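Local coordinates for protein metal-dependent hydrolase (Lactobacillus plantarum, PDB 2F6K) that probably catalyses the decarboxylation of 2-amino-3-carboxymuconate 6-semialdehyde, as a manganese-bound lyase of the amidohydrolase family, at residues H9-S14 against P31-T36; L56-V61 against A152-E157; Q38-F43 against S265-T270. All coordinates share one frame; numbering follows the deposited sequence.

Contact 1. Residues H9-S14 against P31-T36. With MN (manganese (II) ion), chain C.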
loop_
_atom_site.group_PDB
_atom_site.type_symbol
_atom_site.label_atom_id
_atom_site.label_comp_id
_atom_site.label_asym_id
_atom_site.label_seq_id
_atom_site.Cartn_x
_atom_site.Cartn_y
_atom_site.Cartn_z
ATOM N N HIS A 9 -19.030 -11.358 21.409
ATOM C CA HIS A 9 -17.974 -12.299 21.030
ATOM C C HIS A 9 -17.408 -13.277 22.065
ATOM O O HIS A 9 -17.608 -13.136 23.276
ATOM C CB HIS A 9 -16.796 -11.519 20.441
ATOM C CG HIS A 9 -17.168 -10.572 19.342
ATOM N ND1 HIS A 9 -17.697 -10.991 18.141
ATOM C CD2 HIS A 9 -17.061 -9.224 19.254
ATOM C CE1 HIS A 9 -17.898 -9.943 17.361
ATOM N NE2 HIS A 9 -17.520 -8.857 18.011
ATOM N N TYR A 10 -16.679 -14.267 21.551
ATOM C CA TYR A 10 -16.023 -15.275 22.377
ATOM C C TYR A 10 -14.627 -15.496 21.799
ATOM O O TYR A 10 -14.387 -15.198 20.632
ATOM C CB TYR A 10 -16.816 -16.592 22.379
ATOM C CG TYR A 10 -16.912 -17.304 21.042
ATOM C CD1 TYR A 10 -16.349 -18.566 20.860
ATOM C CD2 TYR A 10 -17.579 -16.725 19.967
ATOM C CE1 TYR A 10 -16.447 -19.238 19.639
ATOM C CE2 TYR A 10 -17.681 -17.391 18.742
ATOM C CZ TYR A 10 -17.115 -18.644 18.588
ATOM O OH TYR A 10 -17.223 -19.300 17.385
ATOM N N LEU A 11 -13.702 -15.996 22.614
ATOM C CA LEU A 11 -12.340 -16.229 22.142
ATOM C C LEU A 11 -11.806 -17.615 22.489
ATOM O O LEU A 11 -11.412 -17.863 23.624
ATOM C CB LEU A 11 -11.381 -15.170 22.708
ATOM C CG LEU A 11 -11.497 -13.731 22.182
ATOM C CD1 LEU A 11 -12.717 -13.044 22.774
ATOM C CD2 LEU A 11 -10.252 -12.953 22.549
ATOM N N PRO A 12 -11.807 -18.544 21.512
ATOM C CA PRO A 12 -11.305 -19.906 21.733
ATOM C C PRO A 12 -9.833 -19.818 22.155
ATOM O O PRO A 12 -9.111 -18.907 21.736
ATOM C CB PRO A 12 -11.461 -20.558 20.358
ATOM C CG PRO A 12 -12.669 -19.878 19.798
ATOM C CD PRO A 12 -12.411 -18.422 20.172
ATOM N N THR A 13 -9.378 -20.754 22.976
ATOM C CA THR A 13 -7.996 -20.702 23.418
ATOM C C THR A 13 -7.023 -20.782 22.247
ATOM O O THR A 13 -6.003 -20.093 22.242
ATOM C CB THR A 13 -7.691 -21.816 24.437
ATOM O OG1 THR A 13 -8.179 -23.063 23.939
ATOM C CG2 THR A 13 -8.361 -21.514 25.767
ATOM N N SER A 14 -7.341 -21.603 21.249
ATOM C CA SER A 14 -6.476 -21.746 20.081
ATOM C C SER A 14 -6.404 -20.438 19.308
ATOM O O SER A 14 -5.385 -20.123 18.702
ATOM C CB SER A 14 -6.993 -22.855 19.154
ATOM O OG SER A 14 -8.315 -22.590 18.709
ATOM N N PRO A 31 -5.977 -3.887 22.504
ATOM C CA PRO A 31 -5.595 -5.023 23.356
ATOM C C PRO A 31 -6.622 -6.157 23.454
ATOM O O PRO A 31 -7.786 -5.937 23.807
ATOM C CB PRO A 31 -5.315 -4.364 24.709
ATOM C CG PRO A 31 -6.272 -3.229 24.723
ATOM C CD PRO A 31 -6.129 -2.667 23.315
ATOM N N THR A 32 -6.176 -7.370 23.139
ATOM C CA THR A 32 -7.033 -8.543 23.184
ATOM C C THR A 32 -7.631 -8.706 24.573
ATOM O O THR A 32 -6.910 -8.749 25.569
ATOM C CB THR A 32 -6.246 -9.813 22.806
ATOM O OG1 THR A 32 -5.808 -9.698 21.449
ATOM C CG2 THR A 32 -7.123 -11.060 22.933
ATOM N N PRO A 33 -8.967 -8.793 24.656
ATOM C CA PRO A 33 -9.671 -8.948 25.933
ATOM C C PRO A 33 -9.698 -10.377 26.469
ATOM O O PRO A 33 -9.640 -11.336 25.696
ATOM C CB PRO A 33 -11.070 -8.429 25.606
ATOM C CG PRO A 33 -11.255 -8.896 24.206
ATOM C CD PRO A 33 -9.922 -8.577 23.554
ATOM N N GLU A 34 -9.773 -10.515 27.793
ATOM C CA GLU A 34 -9.848 -11.835 28.417
ATOM C C GLU A 34 -11.305 -12.280 28.340
ATOM O O GLU A 34 -12.215 -11.450 28.363
ATOM C CB GLU A 34 -9.404 -11.782 29.878
ATOM C CG GLU A 34 -7.991 -11.286 30.076
ATOM C CD GLU A 34 -7.528 -11.405 31.513
ATOM O OE1 GLU A 34 -8.353 -11.172 32.428
ATOM O OE2 GLU A 34 -6.338 -11.720 31.729
ATOM N N TRP A 35 -11.532 -13.587 28.258
ATOM C CA TRP A 35 -12.893 -14.079 28.135
ATOM C C TRP A 35 -13.087 -15.548 28.501
ATOM O O TRP A 35 -12.204 -16.377 28.296
ATOM C CB TRP A 35 -13.368 -13.869 26.692
ATOM C CG TRP A 35 -14.747 -14.368 26.434
ATOM C CD1 TRP A 35 -15.909 -13.658 26.533
ATOM C CD2 TRP A 35 -15.122 -15.706 26.086
ATOM N NE1 TRP A 35 -16.987 -14.470 26.270
ATOM C CE2 TRP A 35 -16.534 -15.734 25.995
ATOM C CE3 TRP A 35 -14.405 -16.886 25.847
ATOM C CZ2 TRP A 35 -17.242 -16.899 25.672
ATOM C CZ3 TRP A 35 -15.108 -18.047 25.527
ATOM C CH2 TRP A 35 -16.514 -18.042 25.444
ATOM N N THR A 36 -14.260 -15.847 29.049
ATOM C CA THR A 36 -14.662 -17.205 29.405
ATOM C C THR A 36 -16.162 -17.155 29.193
ATOM O O THR A 36 -16.731 -16.078 29.096
ATOM C CB THR A 36 -14.405 -17.570 30.899
ATOM O OG1 THR A 36 -15.281 -16.806 31.743
ATOM C CG2 THR A 36 -12.951 -17.321 31.279
HETATM MN MN MN C . -17.378 -6.739 17.192
HETATM O O HOH W 1 -10.249 -16.885 25.941
HETATM O O HOH W 2 -16.871 -4.763 16.760
HETATM O O HOH W 3 -15.220 -6.951 17.973
#
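The carbonyl oxygens of Leu11 and Trp35 are joined by one ordered water, which donates to both: it sits 2.8 Å from Leu11 O and 3.1 Å from Trp35 O. One water thus serves two backbone acceptors, one from each segment. Apart from this bridge the contact is a case of backbone laid on an aromatic face, where the chain after His9 packs on the loop before helix 37-46. Trp35 has CG anti to its backbone N (chi1 179°), on the side of Tyr10 and Leu11, and the indole lies against their backbone. Tyr10 CB makes a CH-pi contact 3.5 Å from the centroid of the six-membered ring of Trp35, 21° off its normal, with Tyr10 CA above the middle of the indole. Leu11 N lies 3.4 Å above the same Trp35 plane, nearer the rim. The indole nitrogen looks to another partner, Thr40 OG1 on the next helix, while Tyr10 sends its hydroxyl to Ala76 O.

Beyond the indole, Leu11 fans out: CD2 reaches 3.7 Å from Thr32 CG2, and CD1 is 4.1 Å from Trp35 CB. Two residues before Leu11, His9 NE2 binds the manganese at 2.3 Å, its ND1 bonded to Ser55 O. The link across the segments is therefore chiefly dispersive, with water supplying the polar part.

Contact 2. Residues L56-V61 against A152-E157; sequences LSSPHV and ALHPNE. With MN (manganese (II) ion), chain C.
Ser58 and His154 converge on a single acceptor, Pro155 O, and this shared oxygen marks the tight part of the contact. Ser58 OG donates to it at 3.1 Å, in the plane of the carbonyl; chi1 of Ser58, 68°, sets OG in the crowded position between backbone N and carbonyl carbon, from where it reaches across. His154 ND1 donates to Pro155 O as well, also at 3.1 Å, with the oxygen close to the ring plane. This bond helps fix the rotation of the imidazole, whose other nitrogen, NE2, binds the manganese at 2.1 Å.

Next to it the amide of Asn156 works in both directions. OD1 accepts from His60 N at 3.0 Å, on a lone pair, while ND2 donates to His154 O, standing well above that carbonyl's plane. The amide is thus held at both its polar atoms, and Ser58 CB packs against it, 3.3 Å from Asn156 CG. A cis peptide bond precedes Pro59, the residue before His60. The His60 ring leads elsewhere, bonded to Ser127 OG and Leu97 O.

Toward the metal the packing is looser and water enters. Ser57 CA lies over one face of the His154 ring, and Ser57 OG comes no nearer than 3.5 Å to His154 CE1. Ser57 OG lies 2.6 Å from the oxygen of water 3, one of the two manganese-bound waters, in a second-shell hydrogen bond. With His7, His9 and Asp266 as the remaining protein ligands, the arrangement is that of an amidohydrolase metal site, seated at the C-terminal ends of the parallel strands of a TIM barrel and linked here across its mouth between the loop after strand 49-55 and the end of strand 150-154 with the loop that follows.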
loop_
_atom_site.group_PDB
_atom_site.type_symbol
_atom_site.label_atom_id
_atom_site.label_comp_id
_atom_site.label_asym_id
_atom_site.label_seq_id
_atom_site.Cartn_x
_atom_site.Cartn_y
_atom_site.Cartn_z
ATOM N N LEU A 56 -17.180 -14.986 16.260
ATOM C CA LEU A 56 -15.752 -14.734 16.393
ATOM C C LEU A 56 -15.491 -13.337 15.832
ATOM O O LEU A 56 -15.958 -13.001 14.741
ATOM C CB LEU A 56 -14.966 -15.787 15.608
ATOM C CG LEU A 56 -13.455 -15.886 15.811
ATOM C CD1 LEU A 56 -13.153 -16.354 17.230
ATOM C CD2 LEU A 56 -12.876 -16.860 14.806
ATOM N N SER A 57 -14.763 -12.523 16.590
ATOM C CA SER A 57 -14.442 -11.154 16.176
ATOM C C SER A 57 -13.216 -11.124 15.260
ATOM O O SER A 57 -12.698 -12.169 14.865
ATOM C CB SER A 57 -14.175 -10.291 17.416
ATOM O OG SER A 57 -13.890 -8.944 17.068
ATOM N N SER A 58 -12.752 -9.929 14.914
ATOM C CA SER A 58 -11.576 -9.813 14.070
ATOM C C SER A 58 -10.396 -9.638 15.012
ATOM O O SER A 58 -10.582 -9.278 16.171
ATOM C CB SER A 58 -11.688 -8.604 13.137
ATOM O OG SER A 58 -11.632 -7.385 13.852
ATOM N N PRO A 59 -9.165 -9.868 14.526
ATOM C CA PRO A 59 -8.786 -10.263 13.160
ATOM C C PRO A 59 -9.286 -11.646 12.765
ATOM O O PRO A 59 -9.384 -12.536 13.604
ATOM C CB PRO A 59 -7.253 -10.224 13.193
ATOM C CG PRO A 59 -6.929 -9.352 14.380
ATOM C CD PRO A 59 -7.972 -9.752 15.379
ATOM N N HIS A 60 -9.593 -11.815 11.483
ATOM C CA HIS A 60 -10.055 -13.095 10.955
ATOM C C HIS A 60 -8.867 -14.048 11.083
ATOM O O HIS A 60 -7.724 -13.597 11.165
ATOM C CB HIS A 60 -10.457 -12.948 9.483
ATOM C CG HIS A 60 -11.040 -14.192 8.891
ATOM N ND1 HIS A 60 -10.534 -14.782 7.752
ATOM C CD2 HIS A 60 -12.073 -14.971 9.294
ATOM C CE1 HIS A 60 -11.229 -15.876 7.481
ATOM N NE2 HIS A 60 -12.166 -16.013 8.403
ATOM N N VAL A 61 -9.119 -15.353 11.088
ATOM C CA VAL A 61 -8.039 -16.319 11.249
ATOM C C VAL A 61 -7.307 -16.744 9.985
ATOM O O VAL A 61 -7.086 -17.931 9.756
ATOM C CB VAL A 61 -8.532 -17.578 11.974
ATOM C CG1 VAL A 61 -8.766 -17.269 13.432
ATOM C CG2 VAL A 61 -9.815 -18.077 11.325
ATOM N N ALA A 152 -23.517 -12.306 8.949
ATOM C CA ALA A 152 -23.133 -11.102 9.678
ATOM C C ALA A 152 -21.714 -10.676 9.345
ATOM O O ALA A 152 -20.759 -11.418 9.602
ATOM C CB ALA A 152 -23.260 -11.330 11.182
ATOM N N LEU A 153 -21.587 -9.483 8.765
ATOM C CA LEU A 153 -20.283 -8.935 8.419
ATOM C C LEU A 153 -19.633 -8.400 9.684
ATOM O O LEU A 153 -20.315 -7.881 10.573
ATOM C CB LEU A 153 -20.412 -7.758 7.445
ATOM C CG LEU A 153 -21.085 -7.887 6.082
ATOM C CD1 LEU A 153 -20.856 -6.591 5.292
ATOM C CD2 LEU A 153 -20.514 -9.068 5.322
ATOM N N HIS A 154 -18.322 -8.553 9.787
ATOM C CA HIS A 154 -17.619 -7.980 10.924
ATOM C C HIS A 154 -16.392 -7.277 10.369
ATOM O O HIS A 154 -15.574 -7.868 9.654
ATOM C CB HIS A 154 -17.218 -9.013 11.976
ATOM C CG HIS A 154 -16.887 -8.396 13.298
ATOM N ND1 HIS A 154 -15.768 -7.614 13.495
ATOM C CD2 HIS A 154 -17.569 -8.374 14.469
ATOM C CE1 HIS A 154 -15.776 -7.139 14.729
ATOM N NE2 HIS A 154 -16.859 -7.585 15.341
ATOM N N PRO A 155 -16.252 -5.989 10.692
ATOM C CA PRO A 155 -15.111 -5.225 10.193
ATOM C C PRO A 155 -13.750 -5.722 10.645
ATOM O O PRO A 155 -13.579 -6.212 11.764
ATOM C CB PRO A 155 -15.409 -3.805 10.682
ATOM C CG PRO A 155 -16.076 -4.055 11.999
ATOM C CD PRO A 155 -17.020 -5.211 11.686
ATOM N N ASN A 156 -12.797 -5.610 9.729
ATOM C CA ASN A 156 -11.411 -5.957 9.981
ATOM C C ASN A 156 -10.610 -4.737 9.546
ATOM O O ASN A 156 -11.129 -3.858 8.845
ATOM C CB ASN A 156 -10.976 -7.158 9.149
ATOM C CG ASN A 156 -11.254 -8.473 9.836
ATOM O OD1 ASN A 156 -10.355 -9.299 9.993
ATOM N ND2 ASN A 156 -12.505 -8.680 10.254
ATOM N N GLU A 157 -9.350 -4.678 9.961
ATOM C CA GLU A 157 -8.490 -3.574 9.577
ATOM C C GLU A 157 -8.426 -3.568 8.058
ATOM O O GLU A 157 -8.263 -4.615 7.442
ATOM C CB GLU A 157 -7.084 -3.773 10.150
ATOM C CG GLU A 157 -6.016 -2.913 9.484
ATOM C CD GLU A 157 -4.666 -3.006 10.180
ATOM O OE1 GLU A 157 -4.307 -4.119 10.630
ATOM O OE2 GLU A 157 -3.967 -1.970 10.269
HETATM MN MN MN C . -17.378 -6.739 17.192
HETATM O O HOH W 3 -15.220 -6.951 17.973
HETATM O O HOH W 2 -16.871 -4.763 16.760
#

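Contact 3. Residues Q38-F43 against S265-T270. With MN (manganese (II) ion), chain C.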
loop_
_atom_site.group_PDB
_atom_site.type_symbol
_atom_site.label_atom_id
_atom_site.label_comp_id
_atom_site.label_asym_id
_atom_site.label_seq_id
_atom_site.Cartn_x
_atom_site.Cartn_y
_atom_site.Cartn_z
ATOM N N GLN A 38 -18.483 -17.729 31.260
ATOM C CA GLN A 38 -19.098 -17.093 32.427
ATOM C C GLN A 38 -19.153 -15.557 32.402
ATOM O O GLN A 38 -20.064 -14.945 32.986
ATOM C CB GLN A 38 -18.389 -17.519 33.705
ATOM C CG GLN A 38 -18.559 -18.971 34.050
ATOM C CD GLN A 38 -20.015 -19.436 34.076
ATOM O OE1 GLN A 38 -20.910 -18.765 34.599
ATOM N NE2 GLN A 38 -20.245 -20.612 33.524
ATOM N N LEU A 39 -18.175 -14.929 31.752
ATOM C CA LEU A 39 -18.157 -13.474 31.675
ATOM C C LEU A 39 -19.355 -13.024 30.850
ATOM O O LEU A 39 -20.081 -12.122 31.247
ATOM C CB LEU A 39 -16.875 -12.963 31.021
ATOM C CG LEU A 39 -16.691 -11.447 31.075
ATOM C CD1 LEU A 39 -16.467 -10.992 32.516
ATOM C CD2 LEU A 39 -15.520 -11.092 30.186
ATOM N N THR A 40 -19.575 -13.654 29.701
ATOM C CA THR A 40 -20.709 -13.291 28.858
ATOM C C THR A 40 -22.033 -13.543 29.597
ATOM O O THR A 40 -22.932 -12.695 29.636
ATOM C CB THR A 40 -20.718 -14.129 27.560
ATOM O OG1 THR A 40 -19.569 -13.803 26.769
ATOM C CG2 THR A 40 -21.998 -13.875 26.757
ATOM N N LEU A 41 -22.148 -14.736 30.168
ATOM C CA LEU A 41 -23.347 -15.110 30.895
ATOM C C LEU A 41 -23.665 -14.168 32.067
ATOM O O LEU A 41 -24.821 -13.780 32.264
ATOM C CB LEU A 41 -23.219 -16.557 31.386
ATOM C CG LEU A 41 -23.288 -17.630 30.292
ATOM C CD1 LEU A 41 -22.814 -18.978 30.846
ATOM C CD2 LEU A 41 -24.720 -17.719 29.755
ATOM N N ASN A 42 -22.655 -13.805 32.850
ATOM C CA ASN A 42 -22.876 -12.897 33.971
ATOM C C ASN A 42 -23.248 -11.503 33.430
ATOM O O ASN A 42 -24.056 -10.783 34.032
ATOM C CB ASN A 42 -21.619 -12.819 34.838
ATOM C CG ASN A 42 -21.865 -12.116 36.152
ATOM O OD1 ASN A 42 -22.537 -12.655 37.020
ATOM N ND2 ASN A 42 -21.329 -10.905 36.304
ATOM N N PHE A 43 -22.663 -11.115 32.295
ATOM C CA PHE A 43 -23.000 -9.820 31.705
ATOM C C PHE A 43 -24.472 -9.836 31.290
ATOM O O PHE A 43 -25.185 -8.832 31.418
ATOM C CB PHE A 43 -22.151 -9.532 30.467
ATOM C CG PHE A 43 -22.502 -8.235 29.779
ATOM C CD1 PHE A 43 -22.055 -7.014 30.288
ATOM C CD2 PHE A 43 -23.266 -8.231 28.612
ATOM C CE1 PHE A 43 -22.361 -5.805 29.639
ATOM C CE2 PHE A 43 -23.579 -7.031 27.954
ATOM C CZ PHE A 43 -23.123 -5.817 28.469
ATOM N N SER A 265 -24.062 -5.574 21.707
ATOM C CA SER A 265 -23.284 -4.989 22.801
ATOM C C SER A 265 -21.789 -4.889 22.491
ATOM O O SER A 265 -21.106 -3.981 22.965
ATOM C CB SER A 265 -23.485 -5.791 24.090
ATOM O OG SER A 265 -22.817 -7.030 24.016
ATOM N N ASP A 266 -21.300 -5.835 21.699
ATOM C CA ASP A 266 -19.902 -5.902 21.283
ATOM C C ASP A 266 -18.924 -6.253 22.394
ATOM O O ASP A 266 -17.756 -5.875 22.322
ATOM C CB ASP A 266 -19.459 -4.589 20.634
ATOM C CG ASP A 266 -18.430 -4.801 19.537
ATOM O OD1 ASP A 266 -17.939 -5.940 19.382
ATOM O OD2 ASP A 266 -18.116 -3.828 18.827
ATOM N N ILE A 267 -19.390 -6.958 23.423
ATOM C CA ILE A 267 -18.506 -7.369 24.509
ATOM C C ILE A 267 -17.768 -8.596 23.980
ATOM O O ILE A 267 -18.288 -9.306 23.121
ATOM C CB ILE A 267 -19.284 -7.791 25.777
ATOM C CG1 ILE A 267 -20.202 -8.975 25.449
ATOM C CG2 ILE A 267 -20.075 -6.624 26.328
ATOM C CD1 ILE A 267 -20.794 -9.661 26.670
ATOM N N PRO A 268 -16.563 -8.882 24.505
ATOM C CA PRO A 268 -15.892 -8.109 25.548
ATOM C C PRO A 268 -14.886 -7.098 25.001
ATOM O O PRO A 268 -14.117 -6.509 25.762
ATOM C CB PRO A 268 -15.231 -9.194 26.383
ATOM C CG PRO A 268 -14.758 -10.136 25.332
ATOM C CD PRO A 268 -15.931 -10.208 24.361
ATOM N N TYR A 269 -14.890 -6.888 23.688
ATOM C CA TYR A 269 -13.958 -5.941 23.091
ATOM C C TYR A 269 -14.271 -4.541 23.581
ATOM O O TYR A 269 -13.364 -3.747 23.827
ATOM C CB TYR A 269 -13.996 -6.050 21.571
ATOM C CG TYR A 269 -13.372 -7.348 21.112
ATOM C CD1 TYR A 269 -12.039 -7.399 20.695
ATOM C CD2 TYR A 269 -14.098 -8.548 21.165
ATOM C CE1 TYR A 269 -11.441 -8.618 20.344
ATOM C CE2 TYR A 269 -13.514 -9.761 20.819
ATOM C CZ TYR A 269 -12.189 -9.791 20.412
ATOM O OH TYR A 269 -11.625 -10.997 20.089
ATOM N N THR A 270 -15.556 -4.235 23.713
ATOM C CA THR A 270 -15.957 -2.955 24.271
ATOM C C THR A 270 -16.040 -3.323 25.757
ATOM O O THR A 270 -16.693 -4.310 26.112
ATOM C CB THR A 270 -17.358 -2.515 23.796
ATOM O OG1 THR A 270 -17.325 -2.220 22.394
ATOM C CG2 THR A 270 -17.821 -1.278 24.575
HETATM MN MN MN C . -17.378 -6.739 17.192
HETATM O O HOH W 2 -16.871 -4.763 16.760
HETATM O O HOH W 3 -15.220 -6.951 17.973
#
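The Phe43 ring receives Ile267 on one face: the methyl CG2 stands 3.9 Å from the ring centroid, 16° off the normal, a CH-pi contact displaced a little toward the rim. Ser265 OG approaches the same ring obliquely, 4.0 Å from Phe43 CE2. Leu272 and Ser275 of helix 272-284 also touch Phe43. Ile267 grips the aromatic with both its branches. Its chi1 of 60° places CG1 between backbone N and carbonyl carbon, and the extended CD1 beyond it meets Phe43 CD2 at 3.5 Å, while CG2 lies over the ring.

This is one of the places where a TIM barrel joins its ends: helix 37-46 lies between the first strand, 3-9, and the second, 49-55, and the loop 265-270 follows the last, so residues more than two hundred positions apart meet side by side. An alanine at Phe43 would probably leave Ile267 CG2 without the ring face it rests on and open a gap beside it.

One turn earlier in the helix, Leu39 CD2 touches Pro268 CB at 4.3 Å; a cis peptide bond precedes this proline. Within the loop, Ile267 N makes a weak bond to Ser265 OG at 3.5 Å, and that hydroxyl is also tied to Asp5 OD2. Between these two packed residues the chain turns through Asp266, which has a positive phi and sends its carboxylate the other way. Asp266 OD1 binds the manganese at 2.4 Å, and Asp266 OD2 accepts, at 2.6 Å, from the oxygen of water 2, also bound to the metal.

Overall arrangement
All three contacts carry a ligand of the same manganese, yet their burial and chemistry differ. Contact 2, nearest the centre of the chain, is buried and polar, with hydrogen bonds between side chains and backbone. Contact 3 is also buried, but lies farther out and is apolar, while contact 1 is partly exposed, aromatic and water-bridged. Contacts 1 and 3 have centres about 10 Å apart and share neighbouring elements: the loop of contact 1 runs into the helix of contact 3, and the backbones of His9 and Ile267 are hydrogen-bonded. Contact 2 meets contact 3 where Ser57 packs on Tyr269, and meets contact 1 where Ser57 and Leu56 pack against residues 9-12.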